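Local coordinates for Cap5O (Staphylococcus aureus, PDB 3OJO), which probably oxidises UDP-N-acetyl-mannosamine with NAD as the electron acceptor, a step in building the capsular polysaccharide of the bacterium, at residues Ser27-Phe30 with Ala31-Gly34; Gly61-Glu64 with Val65-Val69; Pro166-Ile169 with Leu170-Leu173; Arg193-Arg196 with Thr197-Gly201; Asp383-Glu386 with Phe387-Leu390. All blocks are in the same frame, centred on the assembly; numbering follows the deposited sequence.

Contact 1: residues Ser27-Phe30 with Ala31-Gly34; sequences SIMF and AKHG
A Schellman motif closes helix 23-32, and Met29 lies beside His33 one turn apart just before the chain turns away. SD of Met29 comes to 3.9 Å from NE2 of His33. Seen from the ring, the sulfur is at the edge, 73° off the normal, a Met-aromatic contact made without covering a face. With CG anti to the backbone N (chi1 -164°), the bend at chi2 swings SD of Met29 alongside the imidazole; chi3 turns only the terminal methyl. The same imidazole edge also faces the backbone, with CD2 of His33 3.0 Å from O of Met29, near the ring plane. Lys32 brings CD to 4.2 Å from SD of Met29 before its amine leads off.

The backbone records the change from helix to turn. Ala31 N still reaches Ser27 O at 3.2 Å, and Lys32 N reaches Ile28 O at 3.0 Å, both in the i to i+4 pattern. His33 N instead bonds to Phe30 O at 3.1 Å, an i to i+3 bond, while Val35 N also goes to Phe30 O. Gly34 N closes on Ala31 O at 3.3 Å. Gly34 has a positive phi of 88°, and at its backbone angles a CB would jam against the preceding carbonyl oxygen.

Phe30 meets Phe198 edge to face. The cap thus ends the helix of the beta-alpha-beta unit formed by strand 13-17, helix 23-32 and strand 36-40, the opening unit of a Rossmann fold.

Contact 2: residues Gly61-Glu64 with Val65-Val69; sequences GLQE and VYEEV
Glu67 lies back along the first turn of helix 62-71 and meets Gln63 four residues earlier. Its CB starts 3.5 Å from O of Gln63, with O of Glu64 at a similar distance. CG comes closer, 3.3 Å from the same Gln63 oxygen, because it stands beside the backbone N and anti to the carbonyl carbon (chi1 -82°). From there the chain is extended: CD stays close to Gln63 O, OE1 passes CA of Glu64 at 4.1 Å, and OE2 reaches 3.8 Å from CG of Gln63. The carboxylate and the Gln63 amide are turned 47° against each other.

The backbone bond beneath this pair, Glu67 N to Gln63 O, measures 2.9 Å. One residue back, Tyr66 N takes Leu62 O at 2.8 Å in a nearly straight bond, with an N-H...O angle of 168°. Glu68 N to Glu64 O is a weak bond by comparison. Val65 turns its CG2 branch back to the helix start, 3.2 Å from O of the N-cap residue Gly61, whose phi is positive.

The glutamates occupy the exposed side of the helix, while Leu62, Tyr66 and Val69 are buried. Val65, Tyr66 and Val69 pack on helix 23-32, Tyr66 and Val69 also meet strand 75-78, and Leu62 joins Val65 against Leu170 of helix 169-175. The phenol OH of Tyr66 bonds to Leu50 O, tying this helix to the end of helix 44-51.

Contact 3: residues Pro166-Ile169 with Leu170-Leu173; sequences PGKI and LEEL
The N-terminal turn of helix 169-175 begins here, with Lys168 as its N-cap residue, and the side chains of Lys168 and Glu171 cross over that turn. Their aliphatic parts do the touching: CD of Lys168 lies 3.7 Å from CG of Glu171. Bends at chi2 (-70°) and chi3 carry the lysine chain across the glutamate's; Glu171 bends at chi2 and swings its carboxylate back, placing OE2 3.6 Å from CA of Lys168. NZ of Lys168 is left 4.1 Å from OE2 of Glu171, beyond salt-bridge range.

Backbone bonds are tighter. Glu172 N meets Lys168 O at 2.8 Å, and Leu173 N meets Ile169 O at 2.9 Å. CB of Glu172 rests against Lys168 O at 3.0 Å, after which chi1 of 175° turns the rest of the chain away from the capping residues. Its OE2 has a weak hydrogen bond to Asn176 ND2.

Ahead of the turn, the carboxylate of Glu59 accepts from two amides, OE1 from Gly167 N and OE2 from Ile169 N, bracketing the N-cap. Ile169 and Leu173 pack on helix 23-32, and Ile169 also lies against the NAD-binding residue Val164. Glu172 touches a bound pyridine-2,6-dicarboxylic acid, together with Arg163, Val164 and Lys326.

At this helix start the definite bonds are to the backbone, including those from Glu59, whereas Lys168 and Glu171 probably feel each other through a looser electrostatic attraction and share mainly the contact of their methylenes.

Contact 4: residues Arg193-Arg196 with Thr197-Gly201; sequences RVYR and TFVQG
Thr197 turns back on the end of helix 185-195 and donates its hydroxyl to the backbone: OG1 bonds to O of Val194 at 2.7 Å. That geometry follows from chi1 of -51°, which sets OG1 beside the threonine's own N and anti to its carbonyl carbon, while CG2 takes the other branch. The hydroxyl approaches 24° from the carbonyl plane. CB of Thr197 is drawn along with it, 3.4 Å from the same oxygen.

Phe198 comes next, and its amide reaches O of Tyr195 in a longer bond of 3.3 Å. The Phe198 ring turns one face toward that oxygen. At its far end CZ comes 4.3 Å from CD2 of Tyr195, near the plane of the tyrosine ring and at its edge.

Val199 supplies the second donor to Tyr195 O, N to O 2.9 Å. Its side chain lies alongside that of Tyr195, pointing the same way, with CG2 3.8 Å from CB of Tyr195. One carbonyl oxygen is therefore gripped by two successive amides, while a valine methyl packs against it and the phenyl ring stands at a longer distance. Gln200 and Gly201 then form backbone hydrogen bonds with Val174.

Phe198 also packs on Leu173 and Val174 of helix 169-175, and the OH of Tyr195 bonds to Glu128 OE2. The turn carries the chain from helix 185-195 to strand 203-207, an outermost strand of the large mixed sheet in the NAD-binding, Rossmann-type part of the enzyme.

Contact 5: residues Asp383-Glu386 with Phe387-Leu390; sequences DHSE and FKNL
Aromatic contact leads here: His384 points the edge of its imidazole at the face of Phe387 in an offset edge-to-face pair, planes at 64° and centroids 5.3 Å apart. The nearest carbons are CD2 of His384 and CE1 of Phe387, 3.6 Å apart. CG of Phe387 stands anti to its carbonyl carbon (chi1 -60°), which brings the ring beneath CB of His384; that carbon adds a CH-pi contact, 4.1 Å from the Phe387 centroid but shifted toward the rim.

In the packing group, Lys388 runs extended back along Ser385, bringing CE to 3.9 Å from CA of Ser385. CD2 of Leu390 packs against O of Glu386 at 3.5 Å.

Hydrogen bonds of the backbone span three residues each. Phe387 N takes His384 O at 3.0 Å, and Lys388 N takes Ser385 O at 3.1 Å. A water accepts a weak bond from NZ of Lys388 and donates to O of Asp383.

The polar side-chain ends are held by neighbouring loops. Both imidazole nitrogens of His384 are engaged, ND1 with Asp328 N and NE2 with Asp356 OD1, which fixes the ring's rotation. Ser385 OG bonds to Asp328 OD1, and Glu386 OE1 to His358 NE2.

Two consecutive i to i+3 backbone bonds make a tight turn in the connection between 377-380 and 402-405, two neighbouring strands of the parallel sheet in the UDP-binding domain.

In the fold
Contacts 1 to 4 form one neighbourhood of the NAD-binding region; contact 5 stands apart in the UDP-binding domain, its centre about 36 Å from that of contact 1. Contact 1 is the most buried and the hub: it touches contact 2 through Ala31 and Val69, contact 3 through Met29 and Leu173, and contact 4 through Phe30 and Phe198. Contacts 2 and 3 share Leu170 packing and combine an apolar inner side with charged side chains toward the surface, one of them, Glu172, at a bound ligand. Helix ends dominate contacts 1 and 4, a helix start contact 3. Contact 5 instead pairs two aromatic rings in a loop, its polar ends bonded to neighbouring loops.

Contact 1: residues Ser27-Phe30 with Ala31-Gly34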
loop_
_atom_site.group_PDB
_atom_site.type_symbol
_atom_site.label_atom_id
_atom_site.label_comp_id
_atom_site.label_asym_id
_atom_site.label_seq_id
_atom_site.Cartn_x
_atom_site.Cartn_y
_atom_site.Cartn_z
ATOM N N SER B 27 7.640 9.229 32.897
ATOM C CA SER B 27 7.761 9.864 34.217
ATOM C C SER B 27 9.141 9.547 34.794
ATOM O O SER B 27 9.827 10.444 35.271
ATOM C CB SER B 27 6.709 9.310 35.170
ATOM O OG SER B 27 5.419 9.398 34.601
ATOM N N ILE B 28 9.547 8.263 34.711
ATOM C CA ILE B 28 10.831 7.776 35.206
ATOM C C ILE B 28 11.993 8.520 34.513
ATOM O O ILE B 28 12.920 8.955 35.187
ATOM C CB ILE B 28 10.901 6.207 35.134
ATOM C CG1 ILE B 28 10.053 5.583 36.259
ATOM C CG2 ILE B 28 12.351 5.664 35.171
ATOM C CD1 ILE B 28 9.748 4.055 36.094
ATOM N N MET B 29 11.888 8.714 33.192
ATOM C CA MET B 29 12.864 9.385 32.349
ATOM C C MET B 29 13.115 10.868 32.697
ATOM O O MET B 29 14.274 11.272 32.822
ATOM C CB MET B 29 12.499 9.208 30.878
ATOM C CG MET B 29 13.640 9.530 29.942
ATOM S SD MET B 29 15.231 8.748 30.355
ATOM C CE MET B 29 15.169 7.371 29.387
ATOM N N PHE B 30 12.050 11.674 32.852
ATOM C CA PHE B 30 12.189 13.086 33.202
ATOM C C PHE B 30 12.749 13.261 34.620
ATOM O O PHE B 30 13.581 14.147 34.836
ATOM C CB PHE B 30 10.851 13.811 33.076
ATOM C CG PHE B 30 10.429 14.156 31.666
ATOM C CD1 PHE B 30 10.934 15.288 31.026
ATOM C CD2 PHE B 30 9.450 13.414 31.015
ATOM C CE1 PHE B 30 10.481 15.652 29.749
ATOM C CE2 PHE B 30 8.997 13.781 29.747
ATOM C CZ PHE B 30 9.519 14.892 29.120
ATOM N N ALA B 31 12.305 12.395 35.572
ATOM C CA ALA B 31 12.742 12.383 36.969
ATOM C C ALA B 31 14.219 11.997 37.088
ATOM O O ALA B 31 14.913 12.511 37.966
ATOM C CB ALA B 31 11.876 11.440 37.783
ATOM N N LYS B 32 14.696 11.114 36.186
ATOM C CA LYS B 32 16.086 10.648 36.074
ATOM C C LYS B 32 17.007 11.831 35.703
ATOM O O LYS B 32 18.206 11.788 35.981
ATOM C CB LYS B 32 16.177 9.549 34.990
ATOM C CG LYS B 32 17.467 8.746 34.983
ATOM C CD LYS B 32 17.630 7.938 33.702
ATOM C CE LYS B 32 19.009 7.322 33.587
ATOM N NZ LYS B 32 19.155 6.099 34.421
ATOM N N HIS B 33 16.427 12.877 35.077
ATOM C CA HIS B 33 17.116 14.079 34.604
ATOM C C HIS B 33 16.888 15.336 35.489
ATOM O O HIS B 33 17.174 16.463 35.065
ATOM C CB HIS B 33 16.800 14.310 33.109
ATOM C CG HIS B 33 17.395 13.263 32.215
ATOM N ND1 HIS B 33 18.525 13.515 31.466
ATOM C CD2 HIS B 33 17.025 11.975 32.019
ATOM C CE1 HIS B 33 18.807 12.382 30.841
ATOM N NE2 HIS B 33 17.930 11.429 31.141
ATOM N N GLY B 34 16.416 15.113 36.719
ATOM C CA GLY B 34 16.213 16.157 37.717
ATOM C C GLY B 34 14.892 16.901 37.746
ATOM O O GLY B 34 14.744 17.847 38.534
#

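Contact 2: residues Gly61-Glu64 with Val65-Val69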
loop_
_atom_site.group_PDB
_atom_site.type_symbol
_atom_site.label_atom_id
_atom_site.label_comp_id
_atom_site.label_asym_id
_atom_site.label_seq_id
_atom_site.Cartn_x
_atom_site.Cartn_y
_atom_site.Cartn_z
ATOM N N GLY B 61 15.022 -4.053 33.452
ATOM C CA GLY B 61 15.871 -2.950 33.875
ATOM C C GLY B 61 15.182 -1.721 34.419
ATOM O O GLY B 61 15.845 -0.884 35.031
ATOM N N LEU B 62 13.853 -1.602 34.223
ATOM C CA LEU B 62 13.096 -0.425 34.660
ATOM C C LEU B 62 12.959 -0.328 36.168
ATOM O O LEU B 62 13.097 0.772 36.715
ATOM C CB LEU B 62 11.736 -0.302 33.937
ATOM C CG LEU B 62 11.031 1.066 34.017
ATOM C CD1 LEU B 62 11.708 2.106 33.126
ATOM C CD2 LEU B 62 9.535 0.952 33.668
ATOM N N GLN B 63 12.733 -1.467 36.843
ATOM C CA GLN B 63 12.610 -1.554 38.309
ATOM C C GLN B 63 13.801 -0.889 39.012
ATOM O O GLN B 63 13.602 -0.146 39.975
ATOM C CB GLN B 63 12.485 -3.027 38.741
ATOM C CG GLN B 63 12.338 -3.257 40.244
ATOM C CD GLN B 63 11.094 -2.643 40.833
ATOM O OE1 GLN B 63 11.172 -1.681 41.594
ATOM N NE2 GLN B 63 9.927 -3.194 40.503
ATOM N N GLU B 64 15.030 -1.126 38.484
ATOM C CA GLU B 64 16.303 -0.580 38.953
ATOM C C GLU B 64 16.328 0.936 38.825
ATOM O O GLU B 64 16.758 1.618 39.748
ATOM C CB GLU B 64 17.410 -1.164 38.072
ATOM C CG GLU B 64 18.809 -1.191 38.660
ATOM C CD GLU B 64 19.759 -2.110 37.914
ATOM O OE1 GLU B 64 19.281 -3.004 37.173
ATOM O OE2 GLU B 64 20.987 -1.920 38.057
ATOM N N VAL B 65 15.867 1.464 37.676
ATOM C CA VAL B 65 15.817 2.903 37.379
ATOM C C VAL B 65 14.772 3.554 38.265
ATOM O O VAL B 65 15.043 4.609 38.850
ATOM C CB VAL B 65 15.567 3.196 35.875
ATOM C CG1 VAL B 65 15.845 4.660 35.556
ATOM C CG2 VAL B 65 16.415 2.294 34.985
ATOM N N TYR B 66 13.587 2.896 38.394
ATOM C CA TYR B 66 12.488 3.354 39.241
ATOM C C TYR B 66 12.921 3.470 40.708
ATOM O O TYR B 66 12.549 4.437 41.367
ATOM C CB TYR B 66 11.286 2.401 39.127
ATOM C CG TYR B 66 10.110 2.817 39.988
ATOM C CD1 TYR B 66 9.492 4.051 39.809
ATOM C CD2 TYR B 66 9.656 2.004 41.018
ATOM C CE1 TYR B 66 8.441 4.455 40.619
ATOM C CE2 TYR B 66 8.602 2.401 41.839
ATOM C CZ TYR B 66 7.997 3.626 41.633
ATOM O OH TYR B 66 6.944 4.018 42.410
ATOM N N GLU B 67 13.697 2.485 41.209
ATOM C CA GLU B 67 14.229 2.462 42.578
ATOM C C GLU B 67 15.118 3.670 42.866
ATOM O O GLU B 67 14.972 4.261 43.932
ATOM C CB GLU B 67 14.975 1.156 42.868
ATOM C CG GLU B 67 14.057 0.002 43.241
ATOM C CD GLU B 67 14.653 -1.391 43.251
ATOM O OE1 GLU B 67 15.849 -1.549 42.917
ATOM O OE2 GLU B 67 13.910 -2.334 43.601
ATOM N N GLU B 68 15.982 4.072 41.908
ATOM C CA GLU B 68 16.858 5.251 42.029
ATOM C C GLU B 68 16.046 6.546 42.113
ATOM O O GLU B 68 16.277 7.379 42.984
ATOM C CB GLU B 68 17.811 5.362 40.817
ATOM C CG GLU B 68 18.794 4.216 40.639
ATOM C CD GLU B 68 19.810 4.466 39.540
ATOM O OE1 GLU B 68 19.455 4.314 38.347
ATOM O OE2 GLU B 68 20.962 4.829 39.874
ATOM N N VAL B 69 15.112 6.702 41.184
ATOM C CA VAL B 69 14.235 7.855 40.988
ATOM C C VAL B 69 13.212 8.046 42.126
ATOM O O VAL B 69 12.903 9.184 42.492
ATOM C CB VAL B 69 13.628 7.742 39.555
ATOM C CG1 VAL B 69 12.204 8.247 39.462
ATOM C CG2 VAL B 69 14.520 8.437 38.538
#

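Contact 3: residues Pro166-Ile169 with Leu170-Leu173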
loop_
_atom_site.group_PDB
_atom_site.type_symbol
_atom_site.label_atom_id
_atom_site.label_comp_id
_atom_site.label_asym_id
_atom_site.label_seq_id
_atom_site.Cartn_x
_atom_site.Cartn_y
_atom_site.Cartn_z
ATOM N N PRO B 166 9.189 -2.192 23.378
ATOM C CA PRO B 166 9.380 -3.026 24.582
ATOM C C PRO B 166 10.732 -3.755 24.595
ATOM O O PRO B 166 11.228 -4.190 23.555
ATOM C CB PRO B 166 8.193 -3.983 24.556
ATOM C CG PRO B 166 7.201 -3.334 23.622
ATOM C CD PRO B 166 8.035 -2.648 22.588
ATOM N N GLY B 167 11.353 -3.773 25.772
ATOM C CA GLY B 167 12.677 -4.337 26.005
ATOM C C GLY B 167 13.763 -3.286 25.900
ATOM O O GLY B 167 14.830 -3.440 26.506
ATOM N N LYS B 168 13.463 -2.185 25.183
ATOM C CA LYS B 168 14.374 -1.057 24.946
ATOM C C LYS B 168 13.668 0.282 25.122
ATOM O O LYS B 168 14.047 1.239 24.443
ATOM C CB LYS B 168 14.976 -1.135 23.511
ATOM C CG LYS B 168 15.867 -2.344 23.232
ATOM C CD LYS B 168 17.196 -2.262 24.000
ATOM C CE LYS B 168 17.554 -3.531 24.723
ATOM N NZ LYS B 168 18.410 -3.240 25.904
ATOM N N ILE B 169 12.645 0.355 26.010
ATOM C CA ILE B 169 11.813 1.561 26.232
ATOM C C ILE B 169 12.593 2.828 26.512
ATOM O O ILE B 169 12.409 3.811 25.788
ATOM C CB ILE B 169 10.619 1.369 27.226
ATOM C CG1 ILE B 169 9.558 0.392 26.660
ATOM C CG2 ILE B 169 9.979 2.720 27.569
ATOM C CD1 ILE B 169 8.540 -0.161 27.713
ATOM N N LEU B 170 13.440 2.819 27.563
ATOM C CA LEU B 170 14.229 3.991 27.948
ATOM C C LEU B 170 15.198 4.431 26.873
ATOM O O LEU B 170 15.251 5.626 26.575
ATOM C CB LEU B 170 14.940 3.824 29.301
ATOM C CG LEU B 170 14.057 3.685 30.560
ATOM C CD1 LEU B 170 14.914 3.704 31.818
ATOM C CD2 LEU B 170 12.948 4.744 30.625
ATOM N N GLU B 171 15.934 3.480 26.261
ATOM C CA GLU B 171 16.859 3.832 25.171
ATOM C C GLU B 171 16.077 4.424 24.012
ATOM O O GLU B 171 16.394 5.534 23.577
ATOM C CB GLU B 171 17.821 2.688 24.730
ATOM C CG GLU B 171 17.424 1.264 25.099
ATOM C CD GLU B 171 17.753 0.771 26.500
ATOM O OE1 GLU B 171 18.952 0.775 26.865
ATOM O OE2 GLU B 171 16.821 0.316 27.206
ATOM N N GLU B 172 14.966 3.756 23.622
ATOM C CA GLU B 172 14.051 4.200 22.567
ATOM C C GLU B 172 13.525 5.632 22.833
ATOM O O GLU B 172 13.490 6.426 21.931
ATOM C CB GLU B 172 12.919 3.180 22.419
ATOM C CG GLU B 172 11.817 3.555 21.445
ATOM C CD GLU B 172 11.914 2.956 20.058
ATOM O OE1 GLU B 172 13.034 2.580 19.641
ATOM O OE2 GLU B 172 10.869 2.903 19.369
ATOM N N LEU B 173 13.194 5.963 24.078
ATOM C CA LEU B 173 12.695 7.271 24.492
ATOM C C LEU B 173 13.722 8.395 24.260
ATOM O O LEU B 173 13.337 9.494 23.874
ATOM C CB LEU B 173 12.323 7.162 25.983
ATOM C CG LEU B 173 11.066 7.861 26.545
ATOM C CD1 LEU B 173 9.815 7.559 25.737
ATOM C CD2 LEU B 173 10.836 7.424 27.982
#

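Contact 4: residues Arg193-Arg196 with Thr197-Gly201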
loop_
_atom_site.group_PDB
_atom_site.type_symbol
_atom_site.label_atom_id
_atom_site.label_comp_id
_atom_site.label_asym_id
_atom_site.label_seq_id
_atom_site.Cartn_x
_atom_site.Cartn_y
_atom_site.Cartn_z
ATOM N N ARG B 193 11.364 22.547 24.298
ATOM C CA ARG B 193 11.889 22.872 25.626
ATOM C C ARG B 193 11.766 21.664 26.576
ATOM O O ARG B 193 12.725 21.303 27.280
ATOM C CB ARG B 193 11.172 24.116 26.200
ATOM C CG ARG B 193 11.992 25.402 26.101
ATOM C CD ARG B 193 11.155 26.640 26.358
ATOM N NE ARG B 193 11.101 27.490 25.165
ATOM C CZ ARG B 193 10.071 28.262 24.827
ATOM N NH1 ARG B 193 8.983 28.306 25.593
ATOM N NH2 ARG B 193 10.114 28.987 23.715
ATOM N N VAL B 194 10.590 21.006 26.522
ATOM C CA VAL B 194 10.264 19.852 27.361
ATOM C C VAL B 194 11.131 18.643 27.035
ATOM O O VAL B 194 11.842 18.146 27.906
ATOM C CB VAL B 194 8.744 19.560 27.373
ATOM C CG1 VAL B 194 8.423 18.310 28.188
ATOM C CG2 VAL B 194 7.973 20.757 27.904
ATOM N N TYR B 195 11.131 18.223 25.774
ATOM C CA TYR B 195 11.881 17.055 25.312
ATOM C C TYR B 195 13.395 17.176 25.276
ATOM O O TYR B 195 14.092 16.165 25.404
ATOM C CB TYR B 195 11.281 16.511 24.011
ATOM C CG TYR B 195 9.899 15.934 24.237
ATOM C CD1 TYR B 195 8.760 16.605 23.796
ATOM C CD2 TYR B 195 9.722 14.757 24.965
ATOM C CE1 TYR B 195 7.484 16.096 24.037
ATOM C CE2 TYR B 195 8.449 14.243 25.214
ATOM C CZ TYR B 195 7.336 14.907 24.736
ATOM O OH TYR B 195 6.084 14.389 24.977
ATOM N N ARG B 196 13.900 18.416 25.174
ATOM C CA ARG B 196 15.333 18.755 25.147
ATOM C C ARG B 196 16.087 18.186 26.371
ATOM O O ARG B 196 17.294 17.956 26.282
ATOM C CB ARG B 196 15.492 20.282 25.090
ATOM C CG ARG B 196 16.693 20.773 24.283
ATOM C CD ARG B 196 16.503 22.202 23.773
ATOM N NE ARG B 196 16.329 23.180 24.855
ATOM C CZ ARG B 196 15.491 24.214 24.809
ATOM N NH1 ARG B 196 14.745 24.426 23.730
ATOM N NH2 ARG B 196 15.397 25.045 25.838
ATOM N N THR B 197 15.339 17.927 27.484
ATOM C CA THR B 197 15.774 17.381 28.776
ATOM C C THR B 197 16.593 16.098 28.636
ATOM O O THR B 197 17.573 15.933 29.361
ATOM C CB THR B 197 14.531 17.189 29.707
ATOM O OG1 THR B 197 13.755 18.394 29.755
ATOM C CG2 THR B 197 14.895 16.752 31.143
ATOM N N PHE B 198 16.198 15.193 27.710
ATOM C CA PHE B 198 16.866 13.893 27.513
ATOM C C PHE B 198 16.871 13.419 26.061
ATOM O O PHE B 198 17.606 12.481 25.743
ATOM C CB PHE B 198 16.211 12.811 28.409
ATOM C CG PHE B 198 14.751 12.556 28.092
ATOM C CD1 PHE B 198 13.751 13.337 28.668
ATOM C CD2 PHE B 198 14.380 11.569 27.181
ATOM C CE1 PHE B 198 12.415 13.134 28.336
ATOM C CE2 PHE B 198 13.036 11.362 26.861
ATOM C CZ PHE B 198 12.066 12.144 27.444
ATOM N N VAL B 199 16.017 14.008 25.198
ATOM C CA VAL B 199 15.937 13.578 23.790
ATOM C C VAL B 199 17.197 13.989 23.008
ATOM O O VAL B 199 17.483 15.183 22.844
ATOM C CB VAL B 199 14.601 13.932 23.048
ATOM C CG1 VAL B 199 14.619 13.457 21.592
ATOM C CG2 VAL B 199 13.398 13.352 23.777
ATOM N N GLN B 200 17.939 12.965 22.555
ATOM C CA GLN B 200 19.144 13.065 21.737
ATOM C C GLN B 200 18.791 12.867 20.259
ATOM O O GLN B 200 19.548 13.286 19.381
ATOM C CB GLN B 200 20.196 12.041 22.200
ATOM C CG GLN B 200 21.048 12.552 23.360
ATOM C CD GLN B 200 21.747 11.439 24.101
ATOM O OE1 GLN B 200 22.668 10.787 23.587
ATOM N NE2 GLN B 200 21.355 11.233 25.352
ATOM N N GLY B 201 17.631 12.257 20.006
ATOM C CA GLY B 201 17.104 12.036 18.669
ATOM C C GLY B 201 16.683 13.350 18.037
ATOM O O GLY B 201 16.652 14.385 18.701
#

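Contact 5: residues Asp383-Glu386 with Phe387-Leu390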
loop_
_atom_site.group_PDB
_atom_site.type_symbol
_atom_site.label_atom_id
_atom_site.label_comp_id
_atom_site.label_asym_id
_atom_site.label_seq_id
_atom_site.Cartn_x
_atom_site.Cartn_y
_atom_site.Cartn_z
ATOM N N ASP B 383 3.316 -14.753 16.006
ATOM C CA ASP B 383 4.706 -14.946 15.585
ATOM C C ASP B 383 5.726 -14.811 16.758
ATOM O O ASP B 383 6.723 -14.084 16.668
ATOM C CB ASP B 383 5.060 -14.074 14.347
ATOM C CG ASP B 383 4.937 -12.567 14.519
ATOM O OD1 ASP B 383 4.452 -12.119 15.587
ATOM O OD2 ASP B 383 5.294 -11.838 13.578
ATOM N N HIS B 384 5.467 -15.554 17.851
ATOM C CA HIS B 384 6.336 -15.610 19.017
ATOM C C HIS B 384 7.666 -16.253 18.637
ATOM O O HIS B 384 7.673 -17.236 17.893
ATOM C CB HIS B 384 5.675 -16.418 20.138
ATOM C CG HIS B 384 4.452 -15.781 20.707
ATOM N ND1 HIS B 384 4.432 -14.445 21.058
ATOM C CD2 HIS B 384 3.264 -16.335 21.026
ATOM C CE1 HIS B 384 3.228 -14.216 21.545
ATOM N NE2 HIS B 384 2.489 -15.324 21.551
ATOM N N SER B 385 8.786 -15.687 19.134
ATOM C CA SER B 385 10.163 -16.154 18.889
ATOM C C SER B 385 10.335 -17.648 19.148
ATOM O O SER B 385 11.021 -18.328 18.383
ATOM C CB SER B 385 11.145 -15.360 19.740
ATOM O OG SER B 385 11.314 -14.056 19.208
ATOM N N GLU B 386 9.660 -18.156 20.201
ATOM C CA GLU B 386 9.660 -19.556 20.629
ATOM C C GLU B 386 9.179 -20.496 19.539
ATOM O O GLU B 386 9.641 -21.636 19.470
ATOM C CB GLU B 386 8.794 -19.738 21.888
ATOM C CG GLU B 386 9.282 -18.950 23.097
ATOM C CD GLU B 386 8.637 -17.596 23.330
ATOM O OE1 GLU B 386 8.525 -16.804 22.365
ATOM O OE2 GLU B 386 8.282 -17.312 24.498
ATOM N N PHE B 387 8.264 -20.017 18.682
ATOM C CA PHE B 387 7.658 -20.792 17.599
ATOM C C PHE B 387 8.549 -20.963 16.362
ATOM O O PHE B 387 8.235 -21.778 15.498
ATOM C CB PHE B 387 6.281 -20.212 17.229
ATOM C CG PHE B 387 5.214 -20.178 18.310
ATOM C CD1 PHE B 387 4.084 -19.376 18.168
ATOM C CD2 PHE B 387 5.305 -20.995 19.436
ATOM C CE1 PHE B 387 3.076 -19.374 19.142
ATOM C CE2 PHE B 387 4.299 -20.986 20.410
ATOM C CZ PHE B 387 3.191 -20.176 20.258
ATOM N N LYS B 388 9.665 -20.215 16.287
ATOM C CA LYS B 388 10.591 -20.250 15.146
ATOM C C LYS B 388 11.328 -21.573 15.060
ATOM O O LYS B 388 11.282 -22.243 14.027
ATOM C CB LYS B 388 11.568 -19.049 15.180
ATOM C CG LYS B 388 10.868 -17.693 15.061
ATOM C CD LYS B 388 11.798 -16.524 15.290
ATOM C CE LYS B 388 11.052 -15.213 15.198
ATOM N NZ LYS B 388 11.967 -14.044 15.308
ATOM N N ASN B 389 11.889 -21.995 16.204
ATOM C CA ASN B 389 12.688 -23.199 16.376
ATOM C C ASN B 389 11.924 -24.312 17.101
ATOM O O ASN B 389 12.172 -24.582 18.284
ATOM C CB ASN B 389 13.995 -22.837 17.078
ATOM C CG ASN B 389 14.755 -21.724 16.384
ATOM O OD1 ASN B 389 15.398 -21.927 15.338
ATOM N ND2 ASN B 389 14.682 -20.516 16.944
ATOM N N LEU B 390 10.974 -24.947 16.377
ATOM C CA LEU B 390 10.158 -26.060 16.873
ATOM C C LEU B 390 10.461 -27.316 16.043
ATOM O O LEU B 390 10.374 -27.272 14.816
ATOM C CB LEU B 390 8.635 -25.747 16.815
ATOM C CG LEU B 390 8.053 -24.595 17.667
ATOM C CD1 LEU B 390 6.579 -24.409 17.373
ATOM C CD2 LEU B 390 8.221 -24.838 19.159
HETATM O O HOH W 1 9.259 -12.473 16.033
#